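Local structure of epsin-2 (Saccharomyces cerevisiae, 6ENR) at residues 58-63 with 99-104; 78-83 with 127-132. The protein binds membranes enriched in PtdIns(4,5)P2 and PtdIns(3,5)P2 and is required for endocytosis and for the localization of actin. One frame throughout, in Å; residues are numbered along the deposited sequence.

Both contacts belong to the all-helical ENTH domain of this epsin and show how two helix pairs of a helical solenoid meet through a few, mostly aliphatic, side chains. Contact 1 joins helix 49-63 to helix 99-105; contact 2 joins helix 70-86 to helix 120-134. Their centres are about 11 Å apart, and their segments alternate along the chain: each contact takes one helix from the pair 49-63/70-86 and one from the pair 99-105/120-134. They also touch directly: Leu63 CD1 lies 3.6 Å from Leu80 CD2, and Ile102 CG2 lies 3.8 Å from Val130 CG2. Packing between the neighbouring helices thus connects the two contacts.

Contact 1: 58-63 with 99-104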
# COMPACT_ATOMS: atom_id res chain seq x y z
N MET A 58 -6.88 5.60 -5.60
CA MET A 58 -5.65 6.33 -5.43
C MET A 58 -4.45 5.44 -5.27
O MET A 58 -3.34 5.74 -5.80
CB MET A 58 -5.71 7.26 -4.21
CG MET A 58 -4.45 8.10 -3.99
SD MET A 58 -3.90 9.03 -5.45
CE MET A 58 -5.38 10.05 -5.60
N LEU A 59 -4.62 4.37 -4.50
CA LEU A 59 -3.52 3.42 -4.36
C LEU A 59 -3.15 2.74 -5.68
O LEU A 59 -1.96 2.54 -5.99
CB LEU A 59 -3.79 2.42 -3.27
CG LEU A 59 -3.96 2.91 -1.85
CD1 LEU A 59 -4.35 1.78 -0.91
CD2 LEU A 59 -2.66 3.57 -1.39
N ASP A 60 -4.15 2.41 -6.48
CA ASP A 60 -3.86 1.84 -7.80
C ASP A 60 -3.03 2.79 -8.62
O ASP A 60 -2.04 2.36 -9.23
CB ASP A 60 -5.21 1.55 -8.48
CG ASP A 60 -5.13 0.63 -9.70
OD1 ASP A 60 -4.10 -0.02 -9.95
OD2 ASP A 60 -6.18 0.64 -10.43
N LYS A 61 -3.41 4.08 -8.68
CA LYS A 61 -2.64 5.09 -9.42
C LYS A 61 -1.20 5.26 -8.97
O LYS A 61 -0.26 5.24 -9.79
CB LYS A 61 -3.35 6.47 -9.40
CG LYS A 61 -4.72 6.48 -10.07
CD LYS A 61 -5.53 7.73 -9.66
CE LYS A 61 -6.57 8.12 -10.68
NZ LYS A 61 -7.54 7.04 -10.99
N ARG A 62 -1.02 5.32 -7.67
CA ARG A 62 0.25 5.48 -7.08
C ARG A 62 1.14 4.28 -7.10
O ARG A 62 2.37 4.43 -7.27
CB ARG A 62 0.07 6.11 -5.67
CG ARG A 62 -0.21 7.56 -5.89
CD ARG A 62 -0.31 8.54 -4.78
NE ARG A 62 -0.64 9.86 -5.34
CZ ARG A 62 -0.79 10.97 -4.64
NH1 ARG A 62 -0.63 10.98 -3.32
NH2 ARG A 62 -1.11 12.10 -5.27
N LEU A 63 0.56 3.09 -7.01
CA LEU A 63 1.39 1.87 -7.17
C LEU A 63 1.93 1.71 -8.58
O LEU A 63 2.88 0.97 -8.79
CB LEU A 63 0.61 0.64 -6.80
CG LEU A 63 0.34 0.50 -5.30
CD1 LEU A 63 -0.74 -0.53 -5.07
CD2 LEU A 63 1.54 0.07 -4.50
N PHE A 99 -2.83 -8.59 -8.52
CA PHE A 99 -1.63 -9.16 -7.98
C PHE A 99 -0.41 -8.82 -8.84
O PHE A 99 0.66 -8.65 -8.33
CB PHE A 99 -1.75 -10.67 -7.88
CG PHE A 99 -1.19 -11.30 -6.64
CD1 PHE A 99 -0.26 -10.69 -5.83
CD2 PHE A 99 -1.56 -12.64 -6.33
CE1 PHE A 99 0.22 -11.33 -4.68
CE2 PHE A 99 -1.08 -13.26 -5.19
CZ PHE A 99 -0.15 -12.62 -4.39
N TYR A 100 -0.63 -8.68 -10.15
CA TYR A 100 0.41 -8.32 -11.11
C TYR A 100 1.11 -7.03 -10.71
O TYR A 100 2.31 -7.00 -10.70
CB TYR A 100 -0.17 -8.23 -12.56
CG TYR A 100 -1.26 -7.15 -12.73
CD1 TYR A 100 -0.93 -5.87 -13.26
CD2 TYR A 100 -2.61 -7.35 -12.31
CE1 TYR A 100 -1.89 -4.87 -13.37
CE2 TYR A 100 -3.57 -6.33 -12.42
CZ TYR A 100 -3.22 -5.09 -12.95
OH TYR A 100 -4.16 -4.07 -13.06
N VAL A 101 0.36 -5.99 -10.38
CA VAL A 101 0.92 -4.70 -10.00
C VAL A 101 1.89 -4.94 -8.83
O VAL A 101 3.02 -4.48 -8.84
CB VAL A 101 -0.19 -3.75 -9.48
CG1 VAL A 101 0.41 -2.52 -8.80
CG2 VAL A 101 -1.12 -3.31 -10.60
N ILE A 102 1.45 -5.68 -7.84
CA ILE A 102 2.30 -5.92 -6.69
C ILE A 102 3.53 -6.74 -7.04
O ILE A 102 4.64 -6.43 -6.65
CB ILE A 102 1.54 -6.53 -5.50
CG1 ILE A 102 0.30 -5.68 -5.13
CG2 ILE A 102 2.44 -6.55 -4.27
CD1 ILE A 102 -0.71 -6.46 -4.34
N LYS A 103 3.34 -7.79 -7.79
CA LYS A 103 4.48 -8.59 -8.16
C LYS A 103 5.51 -7.84 -9.04
O LYS A 103 6.65 -8.00 -8.83
CB LYS A 103 4.01 -9.88 -8.84
CG LYS A 103 3.37 -10.82 -7.84
CD LYS A 103 2.84 -12.01 -8.61
CE LYS A 103 2.17 -13.08 -7.73
NZ LYS A 103 1.42 -14.04 -8.64
N THR A 104 5.11 -6.99 -9.95
CA THR A 104 6.10 -6.19 -10.72
C THR A 104 6.99 -5.36 -9.74
O THR A 104 8.15 -5.07 -10.00
CB THR A 104 5.42 -5.29 -11.79
OG1 THR A 104 4.62 -4.30 -11.17
CG2 THR A 104 4.59 -6.00 -12.80
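Leu63 and Val101 make the close part of this helix-helix contact, and they do so near the backbone: Leu63 CB meets Val101 CG1 at 3.7 Å, a methyl group against a methylene. Both residues send their CB toward the opposite helix. In Val101 the touching branch, CG1, is the one anti to the backbone N (chi1 168°), while CG2 stands beside that N. The CA atoms of the pair are still 7.2 Å apart, the nearest across the two segments, and only 126 Å² is buried in all, a small contact resting on one valine branch and the leucine CB. Leu63 is buried among further neighbours, packing on Trp94 of helix 89-97 and on Ser76 of helix 70-86, while a hydrogen bond from Thr104 OG1 ties the carbonyl of Val101 within its own helix.

The other flank is loose. Asp60, partly exposed one turn back from Leu63, brings OD1 no nearer than 4.5 Å to Val101 CG2, a marginal approach of a carboxylate to a methyl group. Asp60 also touches Trp94.

This is plain packing between helix 49-63 and helix 99-105 of the ENTH superhelix. With neither a hydrogen bond nor a salt bridge between the segments, its chemistry implies cohesion by van der Waals contact and burial of aliphatic surface, without the directional demands of polar pairing.

Contact 2: 78-83 with 127-132; sequences TVLDYL and KELVSL
Leu80 is the first residue of 78-83 to meet the partner helix, through one methyl group: its CD2 lies 4.1 Å from Leu129 CD2, with the two side chains crossing at about a right angle. The contact is of branch against branch and fairly relaxed. Leu80 is buried and serves more than one neighbour, since it also packs on Met56 of helix 49-63, while Leu129 rests on Ile102 of helix 99-105. Such leucine contacts contribute to the interior of the ENTH domain, a right-handed superhelix of alpha-helices; here one joins helix 70-86 to helix 120-134, well separated in sequence.

Asp81, the next residue, is partly exposed and covers the other branch of the same leucine. Its OD1 lies 3.8 Å from Leu129 CD1 and 4.2 Å from Leu129 CB, the two side chains sliding past each other in opposite directions. Leu129 extends with CG anti to the backbone N (chi1 178°), directing its forked end at the opposite helix so that one methyl faces Leu80 and the other Asp81. The CA atoms of Asp81 and Leu129, 6.5 Å apart, mark the closest backbone approach of the segments. The polar end of Asp81 is engaged within its own helix, where OD1 forms a salt bridge with Arg85 NH1; this probably offsets the like charge of Glu128, whose OE1 is 5.3 Å from Asp81 OD2. After Asp81 the chain turns to other neighbours, Tyr82 touching helix 36-45.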
# COMPACT_ATOMS: atom_id res chain seq x y z
N THR A 78 3.22 0.79 1.76
CA THR A 78 3.05 0.79 3.23
C THR A 78 1.57 0.74 3.59
O THR A 78 1.14 -0.00 4.55
CB THR A 78 3.71 2.02 3.87
OG1 THR A 78 5.11 2.03 3.51
CG2 THR A 78 3.59 1.98 5.43
N VAL A 79 0.78 1.59 2.90
CA VAL A 79 -0.70 1.62 3.10
C VAL A 79 -1.28 0.28 2.81
O VAL A 79 -2.11 -0.23 3.55
CB VAL A 79 -1.39 2.79 2.30
CG1 VAL A 79 -2.89 2.67 2.35
CG2 VAL A 79 -0.94 4.14 2.75
N LEU A 80 -0.85 -0.36 1.70
CA LEU A 80 -1.45 -1.61 1.34
C LEU A 80 -1.14 -2.71 2.40
O LEU A 80 -2.01 -3.48 2.81
CB LEU A 80 -0.97 -1.95 -0.06
CG LEU A 80 -1.76 -2.82 -0.96
CD1 LEU A 80 -3.23 -2.43 -1.02
CD2 LEU A 80 -1.07 -2.87 -2.32
N ASP A 81 0.11 -2.71 2.82
CA ASP A 81 0.60 -3.63 3.80
C ASP A 81 -0.25 -3.52 5.07
O ASP A 81 -0.59 -4.55 5.67
CB ASP A 81 2.09 -3.32 4.14
CG ASP A 81 2.86 -4.53 4.66
OD1 ASP A 81 2.58 -5.65 4.23
OD2 ASP A 81 3.80 -4.37 5.48
N TYR A 82 -0.61 -2.30 5.48
CA TYR A 82 -1.43 -2.06 6.66
C TYR A 82 -2.88 -2.53 6.41
O TYR A 82 -3.44 -3.25 7.19
CB TYR A 82 -1.40 -0.58 7.08
CG TYR A 82 -1.98 -0.33 8.44
CD1 TYR A 82 -1.15 -0.39 9.58
CD2 TYR A 82 -3.30 -0.02 8.61
CE1 TYR A 82 -1.67 -0.15 10.87
CE2 TYR A 82 -3.83 0.16 9.87
CZ TYR A 82 -2.98 0.09 10.99
OH TYR A 82 -3.51 0.26 12.20
N LEU A 83 -3.44 -2.16 5.26
CA LEU A 83 -4.82 -2.53 4.96
C LEU A 83 -5.04 -4.04 4.90
O LEU A 83 -6.11 -4.55 5.29
CB LEU A 83 -5.26 -1.85 3.67
CG LEU A 83 -5.43 -0.36 3.68
CD1 LEU A 83 -5.82 0.10 2.30
CD2 LEU A 83 -6.39 0.15 4.74
N LYS A 127 8.20 -7.84 -1.87
CA LYS A 127 8.49 -9.27 -1.71
C LYS A 127 7.75 -9.86 -0.50
O LYS A 127 7.19 -10.95 -0.58
CB LYS A 127 9.96 -9.53 -1.61
CG LYS A 127 10.65 -9.42 -2.96
CD LYS A 127 12.15 -9.28 -2.86
CE LYS A 127 12.79 -9.33 -4.25
NZ LYS A 127 14.28 -9.08 -4.19
N GLU A 128 7.73 -9.10 0.59
CA GLU A 128 7.05 -9.51 1.78
C GLU A 128 5.56 -9.58 1.63
O GLU A 128 4.98 -10.53 2.15
CB GLU A 128 7.36 -8.58 2.96
CG GLU A 128 8.79 -8.84 3.44
CD GLU A 128 9.25 -7.81 4.44
OE1 GLU A 128 8.42 -6.98 4.85
OE2 GLU A 128 10.46 -7.83 4.79
N LEU A 129 4.96 -8.61 0.94
CA LEU A 129 3.50 -8.62 0.77
C LEU A 129 3.04 -9.71 -0.18
O LEU A 129 2.01 -10.33 0.05
CB LEU A 129 3.01 -7.22 0.37
CG LEU A 129 1.52 -7.01 0.10
CD1 LEU A 129 0.68 -7.19 1.34
CD2 LEU A 129 1.32 -5.65 -0.51
N VAL A 130 3.80 -9.95 -1.25
CA VAL A 130 3.48 -11.09 -2.13
C VAL A 130 3.53 -12.39 -1.31
O VAL A 130 2.60 -13.22 -1.36
CB VAL A 130 4.37 -11.18 -3.38
CG1 VAL A 130 3.96 -12.39 -4.25
CG2 VAL A 130 4.20 -9.94 -4.20
N SER A 131 4.58 -12.53 -0.51
CA SER A 131 4.72 -13.68 0.32
C SER A 131 3.52 -13.93 1.27
O SER A 131 3.03 -15.07 1.39
CB SER A 131 6.03 -13.64 1.09
OG SER A 131 5.96 -14.50 2.21
N LEU A 132 3.12 -12.86 1.95
CA LEU A 132 2.00 -12.80 2.86
C LEU A 132 0.71 -13.18 2.12
O LEU A 132 -0.07 -14.03 2.58
CB LEU A 132 1.89 -11.36 3.46
CG LEU A 132 0.68 -11.26 4.43
CD1 LEU A 132 0.76 -12.20 5.64
CD2 LEU A 132 0.54 -9.86 4.97